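Local coordinates for protein Plm1 (PDB 4HXY) that probably reduces a beta-ketoacyl intermediate with NADPH, serving as the ketoreductase of the first polyketide synthase module in phoslactomycin biosynthesis, at residues A[140-145]-A[161-166]; A[72-77]-A[83-88]. One frame throughout, in Å; residues are numbered along the deposited sequence.

Interaction 1 (A[140-145]-A[161-166])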
loop_
_atom_site.group_PDB
_atom_site.type_symbol
_atom_site.label_atom_id
_atom_site.label_comp_id
_atom_site.label_asym_id
_atom_site.label_seq_id
_atom_site.Cartn_x
_atom_site.Cartn_y
_atom_site.Cartn_z
ATOM N N ARG A 140 -21.395 -10.711 -13.330
ATOM C CA ARG A 140 -22.005 -11.745 -12.492
ATOM C C ARG A 140 -21.465 -13.141 -12.791
ATOM O O ARG A 140 -21.177 -13.904 -11.877
ATOM C CB ARG A 140 -23.513 -11.754 -12.670
ATOM C CG ARG A 140 -24.192 -10.616 -11.997
ATOM C CD ARG A 140 -25.681 -10.659 -12.270
ATOM N NE ARG A 140 -26.418 -11.474 -11.307
ATOM C CZ ARG A 140 -26.903 -12.695 -11.539
ATOM N NH1 ARG A 140 -26.727 -13.304 -12.706
ATOM N NH2 ARG A 140 -27.576 -13.319 -10.584
ATOM N N ARG A 141 -21.324 -13.473 -14.074
ATOM C CA ARG A 141 -20.889 -14.810 -14.475
ATOM C C ARG A 141 -19.414 -15.073 -14.221
ATOM O O ARG A 141 -19.034 -16.200 -13.888
ATOM C CB ARG A 141 -21.213 -15.075 -15.953
ATOM C CG ARG A 141 -22.692 -15.152 -16.269
ATOM C CD ARG A 141 -22.904 -15.769 -17.665
ATOM N NE ARG A 141 -22.155 -15.035 -18.694
ATOM C CZ ARG A 141 -22.612 -13.981 -19.377
ATOM N NH1 ARG A 141 -23.851 -13.507 -19.187
ATOM N NH2 ARG A 141 -21.824 -13.391 -20.274
ATOM N N ALA A 142 -18.597 -14.042 -14.373
ATOM C CA ALA A 142 -17.191 -14.154 -14.083
ATOM C C ALA A 142 -16.992 -14.427 -12.591
ATOM O O ALA A 142 -16.176 -15.242 -12.222
ATOM C CB ALA A 142 -16.444 -12.894 -14.517
ATOM N N LEU A 143 -17.734 -13.723 -11.745
ATOM C CA LEU A 143 -17.644 -13.953 -10.304
ATOM C C LEU A 143 -18.159 -15.334 -9.903
ATOM O O LEU A 143 -17.579 -16.017 -9.100
ATOM C CB LEU A 143 -18.394 -12.888 -9.505
ATOM C CG LEU A 143 -18.234 -13.100 -7.997
ATOM C CD1 LEU A 143 -16.802 -12.894 -7.564
ATOM C CD2 LEU A 143 -19.108 -12.192 -7.250
ATOM N N ALA A 144 -19.266 -15.739 -10.491
ATOM C CA ALA A 144 -19.847 -17.029 -10.149
ATOM C C ALA A 144 -18.907 -18.166 -10.495
ATOM O O ALA A 144 -18.725 -19.075 -9.712
ATOM C CB ALA A 144 -21.169 -17.200 -10.846
ATOM N N GLY A 145 -18.295 -18.091 -11.664
ATOM C CA GLY A 145 -17.296 -19.082 -12.079
ATOM C C GLY A 145 -16.133 -19.150 -11.109
ATOM O O GLY A 145 -15.647 -20.227 -10.782
ATOM N N LEU A 161 -7.592 -11.420 -8.102
ATOM C CA LEU A 161 -8.249 -11.395 -9.407
ATOM C C LEU A 161 -8.963 -10.083 -9.660
ATOM O O LEU A 161 -9.416 -9.393 -8.728
ATOM C CB LEU A 161 -9.265 -12.544 -9.489
ATOM C CG LEU A 161 -8.676 -13.956 -9.423
ATOM C CD1 LEU A 161 -9.761 -14.950 -9.136
ATOM C CD2 LEU A 161 -7.927 -14.285 -10.736
ATOM N N ALA A 162 -9.128 -9.768 -10.942
ATOM C CA ALA A 162 -9.914 -8.635 -11.360
ATOM C C ALA A 162 -10.747 -9.024 -12.567
ATOM O O ALA A 162 -10.293 -9.766 -13.441
ATOM C CB ALA A 162 -9.007 -7.434 -11.684
ATOM N N VAL A 163 -11.970 -8.518 -12.602
ATOM C CA VAL A 163 -12.854 -8.677 -13.765
ATOM C C VAL A 163 -12.896 -7.372 -14.550
ATOM O O VAL A 163 -13.139 -6.298 -13.996
ATOM C CB VAL A 163 -14.285 -9.126 -13.364
ATOM C CG1 VAL A 163 -15.135 -9.280 -14.624
ATOM C CG2 VAL A 163 -14.236 -10.434 -12.597
ATOM N N ARG A 164 -12.578 -7.462 -15.843
ATOM C CA ARG A 164 -12.605 -6.305 -16.744
ATOM C C ARG A 164 -13.197 -6.767 -18.063
ATOM O O ARG A 164 -12.721 -7.744 -18.645
ATOM C CB ARG A 164 -11.204 -5.736 -16.980
ATOM C CG ARG A 164 -10.499 -5.182 -15.710
ATOM C CD ARG A 164 -11.159 -3.919 -15.186
ATOM N NE ARG A 164 -10.427 -3.311 -14.069
ATOM C CZ ARG A 164 -10.650 -3.566 -12.781
ATOM N NH1 ARG A 164 -11.578 -4.440 -12.394
ATOM N NH2 ARG A 164 -9.931 -2.938 -11.876
ATOM N N ASP A 165 -14.271 -6.102 -18.481
ATOM C CA ASP A 165 -15.016 -6.459 -19.708
ATOM C C ASP A 165 -15.339 -7.956 -19.762
ATOM O O ASP A 165 -15.184 -8.621 -20.793
ATOM C CB ASP A 165 -14.258 -6.005 -20.966
ATOM C CG ASP A 165 -15.187 -5.828 -22.191
ATOM O OD1 ASP A 165 -16.436 -5.838 -22.035
ATOM O OD2 ASP A 165 -14.653 -5.664 -23.313
ATOM N N GLY A 166 -15.762 -8.504 -18.630
ATOM C CA GLY A 166 -16.118 -9.914 -18.551
ATOM C C GLY A 166 -14.976 -10.926 -18.564
ATOM O O GLY A 166 -15.223 -12.122 -18.564
#
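Ala142, inside a helical turn, and Gly166, in the turn that follows the strand, bring the two backbones together, with the CA of Ala142 6.3 Å from the CA of Gly166. The buried contact nevertheless rests mainly on Ala142 and Val163, whose CB atoms each point toward the other segment. The single methyl of Ala142 meets the fork of the valine almost symmetrically: its CB is 3.8 Å from Val163 CG1 and also 3.8 Å from Val163 CG2. The valine torsion accounts for this, because CG1 lies anti to the backbone N (chi1 -180°) and CG2 anti to the carbonyl carbon, turning both branches to the helix. Gly166 adds a looser touch through its backbone O, 4.3 Å from Ala142 CB. With 105 Å² buried in all and neither methyl-bearing residue offering a polar side-chain atom, the join is one of van der Waals packing.

Next along the strand, Arg164 NH1 donates to Val163 O over 2.9 Å with an N-H...O angle of 162°. The donor sits above the carbonyl plane, whereas the oxygen lies close to the guanidinium plane. Salt bridges from NE to Asp100 and from NH2 to Asp130 hold the same buried group, so all three guanidinium nitrogens have a partner and its rotation is probably fixed. Helix 137-148 lies over strand 160-164 through Val163, which also touches Val129 and Leu131 of the parallel strand 125-131 and Leu168 of the antiparallel strand 167-175; Trp86 and Val88 of strand 85-90 meet the same helix.

Interaction 2 (A[72-77]-A[83-88]); sequences AALHEV and GPVWCV
Leu74 and Val77 meet Val85 from a helix held by its own backbone bonds, the shortest within the segments running 3.1 Å from Glu76 N to Ala72 O. Contact with the strand is apolar and modest, 86 Å² in all, and the backbones stay well apart: the CA of Leu74 is 8.5 Å from the CA of Val85.

Val85 is the shared partner, and its two branches divide the work. CG1, anti to the backbone N (chi1 178°), approaches Leu74 CD2 at 4.3 Å, while Val85 CG2 meets Val77 CG2 at 4.5 Å. The CB of Leu74 does not aim at the strand; the end of the side chain comes nearer by way of CD2, as CD1 extends anti to CA (chi2 166°) and ends farther off. Val77 points its CB more directly at the strand. All three residues are buried, and the methyl separations are those of loose van der Waals contact.

Val85 also touches Val60 and Val62 of the neighbouring strand, and Leu74 reaches Leu113 and Ala117 of helix 105-120. Strands 59-63 and 85-90 pair side by side and parallel, and helix 67-77 comes between them in the chain and packs on them through Ala73, which touches Val62, and through the contacts to Val85. This is a beta-alpha-beta unit, as in the Rossmann-type folds of short-chain dehydrogenases and reductases.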
loop_
_atom_site.group_PDB
_atom_site.type_symbol
_atom_site.label_atom_id
_atom_site.label_comp_id
_atom_site.label_asym_id
_atom_site.label_seq_id
_atom_site.Cartn_x
_atom_site.Cartn_y
_atom_site.Cartn_z
ATOM N N ALA A 72 -13.824 -6.218 9.939
ATOM C CA ALA A 72 -15.053 -6.574 10.638
ATOM C C ALA A 72 -15.601 -7.945 10.224
ATOM O O ALA A 72 -16.035 -8.712 11.079
ATOM C CB ALA A 72 -16.125 -5.512 10.446
ATOM N N ALA A 73 -15.576 -8.241 8.929
ATOM C CA ALA A 73 -16.041 -9.534 8.431
ATOM C C ALA A 73 -15.187 -10.667 8.961
ATOM O O ALA A 73 -15.697 -11.722 9.337
ATOM C CB ALA A 73 -16.048 -9.542 6.900
ATOM N N LEU A 74 -13.870 -10.477 9.007
ATOM C CA LEU A 74 -12.991 -11.526 9.489
ATOM C C LEU A 74 -13.224 -11.765 10.978
ATOM O O LEU A 74 -13.122 -12.890 11.435
ATOM C CB LEU A 74 -11.507 -11.175 9.207
ATOM C CG LEU A 74 -11.161 -11.248 7.721
ATOM C CD1 LEU A 74 -9.807 -10.586 7.416
ATOM C CD2 LEU A 74 -11.204 -12.725 7.195
ATOM N N HIS A 75 -13.542 -10.716 11.733
ATOM C CA HIS A 75 -13.888 -10.897 13.142
ATOM C C HIS A 75 -15.201 -11.665 13.307
ATOM O O HIS A 75 -15.369 -12.403 14.289
ATOM C CB HIS A 75 -13.985 -9.555 13.872
ATOM C CG HIS A 75 -12.673 -8.858 14.027
ATOM N ND1 HIS A 75 -11.462 -9.516 14.001
ATOM C CD2 HIS A 75 -12.384 -7.547 14.193
ATOM C CE1 HIS A 75 -10.485 -8.637 14.142
ATOM N NE2 HIS A 75 -11.017 -7.439 14.272
ATOM N N GLU A 76 -16.132 -11.477 12.381
ATOM C CA GLU A 76 -17.406 -12.194 12.445
ATOM C C GLU A 76 -17.243 -13.686 12.276
ATOM O O GLU A 76 -17.952 -14.453 12.894
ATOM C CB GLU A 76 -18.386 -11.736 11.379
ATOM C CG GLU A 76 -18.991 -10.408 11.610
ATOM C CD GLU A 76 -20.003 -10.356 12.740
ATOM O OE1 GLU A 76 -20.535 -11.386 13.174
ATOM O OE2 GLU A 76 -20.253 -9.245 13.196
ATOM N N VAL A 77 -16.356 -14.084 11.379
ATOM C CA VAL A 77 -16.159 -15.504 11.108
ATOM C C VAL A 77 -15.070 -16.172 11.939
ATOM O O VAL A 77 -14.831 -17.354 11.802
ATOM C CB VAL A 77 -15.963 -15.808 9.605
ATOM C CG1 VAL A 77 -17.176 -15.364 8.827
ATOM C CG2 VAL A 77 -14.718 -15.179 9.072
ATOM N N GLY A 83 -16.536 -22.227 4.893
ATOM C CA GLY A 83 -15.775 -22.416 3.683
ATOM C C GLY A 83 -14.922 -21.198 3.372
ATOM O O GLY A 83 -14.799 -20.281 4.202
ATOM N N PRO A 84 -14.346 -21.168 2.161
ATOM C CA PRO A 84 -13.449 -20.082 1.763
ATOM C C PRO A 84 -14.084 -18.687 1.865
ATOM O O PRO A 84 -15.250 -18.510 1.515
ATOM C CB PRO A 84 -13.139 -20.401 0.297
ATOM C CG PRO A 84 -13.494 -21.839 0.101
ATOM C CD PRO A 84 -14.584 -22.130 1.068
ATOM N N VAL A 85 -13.292 -17.730 2.331
ATOM C CA VAL A 85 -13.703 -16.351 2.485
ATOM C C VAL A 85 -13.190 -15.545 1.308
ATOM O O VAL A 85 -11.976 -15.392 1.116
ATOM C CB VAL A 85 -13.137 -15.751 3.770
ATOM C CG1 VAL A 85 -13.529 -14.293 3.907
ATOM C CG2 VAL A 85 -13.627 -16.570 4.983
ATOM N N TRP A 86 -14.129 -15.025 0.539
ATOM C CA TRP A 86 -13.829 -14.238 -0.642
ATOM C C TRP A 86 -14.272 -12.817 -0.389
ATOM O O TRP A 86 -15.327 -12.597 0.222
ATOM C CB TRP A 86 -14.579 -14.826 -1.850
ATOM C CG TRP A 86 -13.932 -16.035 -2.406
ATOM C CD1 TRP A 86 -14.193 -17.341 -2.081
ATOM C CD2 TRP A 86 -12.891 -16.067 -3.392
ATOM N NE1 TRP A 86 -13.359 -18.173 -2.797
ATOM C CE2 TRP A 86 -12.549 -17.419 -3.596
ATOM C CE3 TRP A 86 -12.199 -15.081 -4.095
ATOM C CZ2 TRP A 86 -11.552 -17.807 -4.495
ATOM C CZ3 TRP A 86 -11.206 -15.459 -4.969
ATOM C CH2 TRP A 86 -10.898 -16.809 -5.176
ATOM N N CYS A 87 -13.480 -11.859 -0.862
ATOM C CA CYS A 87 -13.777 -10.442 -0.686
ATOM C C CYS A 87 -13.847 -9.756 -2.042
ATOM O O CYS A 87 -12.879 -9.819 -2.815
ATOM C CB CYS A 87 -12.715 -9.791 0.195
ATOM S SG CYS A 87 -13.017 -8.030 0.488
ATOM N N VAL A 88 -14.980 -9.109 -2.331
ATOM C CA VAL A 88 -15.129 -8.345 -3.581
ATOM C C VAL A 88 -15.059 -6.834 -3.332
ATOM O O VAL A 88 -15.596 -6.322 -2.355
ATOM C CB VAL A 88 -16.426 -8.669 -4.355
ATOM C CG1 VAL A 88 -16.344 -10.052 -4.952
ATOM C CG2 VAL A 88 -17.673 -8.515 -3.459
#

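How the interactions relate
Interaction 2 (72-77 with 83-88) closes along the chain before interaction 1 (140-145 with 161-166) opens, and their centres are about 19 Å apart. Both pack a helix on the parallel run of strands 59-63, 85-90, 125-131 and 160-164, but from opposite faces: Val85 turns to helix 67-77, whereas Trp86 and Val88 touch helix 137-148. The two meet directly where Leu143 CD1 packs 3.9 Å from Val88 CG1. Together they record a layered, Rossmann-like build in the first half of the chain. The residues lining the NADPH pocket fall between 194 and 370, so both contacts belong to packing of the fold, apart from the cofactor site.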